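Ruler protein (Pseudomonas aeruginosa, PDB 5CUK) probably acts as the molecular ruler that senses and limits needle length in a type III secretion system, this chain being its substrate-specificity-switch (SS) domain. Local coordinates at residues 68-71 against 72-76. Residues are numbered along the deposited sequence; the frame is centred on the assembly and turned at random.
Sequences GSLA and LLQQA
Leu70 and Leu73, three residues apart on helix 67-75, meet through one methyl each: CD1 of Leu70 lies 3.8 Å from CD1 of Leu73, and the two side chains pass each other at a slant. Leu73 comes to this meeting with CG beside its own backbone N (chi1 -62°), which brings CG to 3.3 Å from the carbonyl O of Ser69 one turn back. Both leucines touch Ala65 of strand 59-65 and Phe97 of strand 93-99, and Leu73 also touches Ile63. Ser69 points elsewhere: its buried OG is hydrogen-bonded to Leu45 O and to Ser66 OG, tying the start of the helix to the loop between strands 35-42 and 46-54.

Behind the side chains runs ordinary i to i+4 bonding. Leu73 N donates to Ser69 O at 2.9 Å and Gln75 N to Ala71 O at 3.0 Å. On the exposed flank, Leu72 sets its CB 3.4 Å from Ser69 O, and its side chain also touches Leu45. Gln75 runs extended beyond CG past the Ala71 carbonyl, its NE2 4.4 Å from Ala71 CB and its side chain against Arg7.

Helix 67-75 thus follows strand 59-65 in this FliK-like domain and is amphipathic only in part, since Leu72 is exposed and Ser69 buried. Leu70 and Leu73 pack against the sheet by apolar contact, Leu73 buried and Leu70 partly exposed; a buried hydroxyl is satisfied by two partners; and both glutamines are exposed, although the bent side chain of Gln74 also touches Phe97.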
loop_
_atom_site.group_PDB
_atom_site.type_symbol
_atom_site.label_atom_id
_atom_site.label_comp_id
_atom_site.label_asym_id
_atom_site.label_seq_id
_atom_site.Cartn_x
_atom_site.Cartn_y
_atom_site.Cartn_z
ATOM N N GLY A 68 15.706 -4.004 -2.670
ATOM C CA GLY A 68 15.305 -4.972 -3.666
ATOM C C GLY A 68 13.810 -5.220 -3.738
ATOM O O GLY A 68 13.254 -5.337 -4.828
ATOM N N SER A 69 13.147 -5.305 -2.587
ATOM C CA SER A 69 11.690 -5.366 -2.584
ATOM C C SER A 69 11.138 -4.114 -3.270
ATOM O O SER A 69 10.181 -4.180 -4.051
ATOM C CB SER A 69 11.142 -5.490 -1.165
ATOM O OG SER A 69 11.582 -6.690 -0.558
ATOM N N LEU A 70 11.775 -2.976 -3.023
ATOM C CA LEU A 70 11.334 -1.744 -3.689
ATOM C C LEU A 70 11.345 -1.913 -5.195
ATOM O O LEU A 70 10.358 -1.599 -5.858
ATOM C CB LEU A 70 12.198 -0.546 -3.298
ATOM C CG LEU A 70 11.348 0.684 -2.958
ATOM C CD1 LEU A 70 10.064 0.235 -2.287
ATOM C CD2 LEU A 70 12.098 1.708 -2.093
ATOM N N ALA A 71 12.452 -2.442 -5.727
ATOM C CA ALA A 71 12.593 -2.562 -7.160
ATOM C C ALA A 71 11.451 -3.395 -7.721
ATOM O O ALA A 71 10.923 -3.096 -8.783
ATOM C CB ALA A 71 13.935 -3.185 -7.524
ATOM N N LEU A 72 11.060 -4.435 -6.999
ATOM C CA LEU A 72 9.960 -5.253 -7.436
ATOM C C LEU A 72 8.658 -4.462 -7.396
ATOM O O LEU A 72 7.807 -4.617 -8.279
ATOM C CB LEU A 72 9.852 -6.490 -6.563
ATOM C CG LEU A 72 10.984 -7.508 -6.723
ATOM C CD1 LEU A 72 10.777 -8.644 -5.753
ATOM C CD2 LEU A 72 11.007 -8.013 -8.139
ATOM N N LEU A 73 8.498 -3.607 -6.387
ATOM C CA LEU A 73 7.262 -2.823 -6.302
ATOM C C LEU A 73 7.168 -1.825 -7.461
ATOM O O LEU A 73 6.129 -1.711 -8.103
ATOM C CB LEU A 73 7.171 -2.097 -4.947
ATOM C CG LEU A 73 7.137 -3.042 -3.735
ATOM C CD1 LEU A 73 7.255 -2.248 -2.426
ATOM C CD2 LEU A 73 5.867 -3.867 -3.755
ATOM N N GLN A 74 8.275 -1.133 -7.743
ATOM C CA GLN A 74 8.306 -0.138 -8.813
ATOM C C GLN A 74 8.102 -0.779 -10.165
ATOM O O GLN A 74 7.423 -0.210 -11.017
ATOM C CB GLN A 74 9.617 0.642 -8.801
ATOM C CG GLN A 74 10.160 0.846 -7.399
ATOM C CD GLN A 74 10.784 2.208 -7.181
ATOM O OE1 GLN A 74 10.078 3.216 -7.156
ATOM N NE2 GLN A 74 12.109 2.247 -7.004
ATOM N N GLN A 75 8.673 -1.972 -10.360
ATOM C CA GLN A 75 8.451 -2.696 -11.613
ATOM C C GLN A 75 6.983 -3.062 -11.748
ATOM O O GLN A 75 6.468 -3.192 -12.857
ATOM C CB GLN A 75 9.318 -3.958 -11.704
ATOM C CG GLN A 75 10.778 -3.652 -11.753
ATOM C CD GLN A 75 11.616 -4.904 -11.884
ATOM O OE1 GLN A 75 11.121 -5.979 -12.257
ATOM N NE2 GLN A 75 12.894 -4.785 -11.537
ATOM N N ALA A 76 6.318 -3.231 -10.609
ATOM C CA ALA A 76 4.904 -3.585 -10.592
ATOM C C ALA A 76 3.989 -2.401 -10.209
ATOM O O ALA A 76 2.819 -2.603 -9.904
ATOM C CB ALA A 76 4.683 -4.729 -9.646
#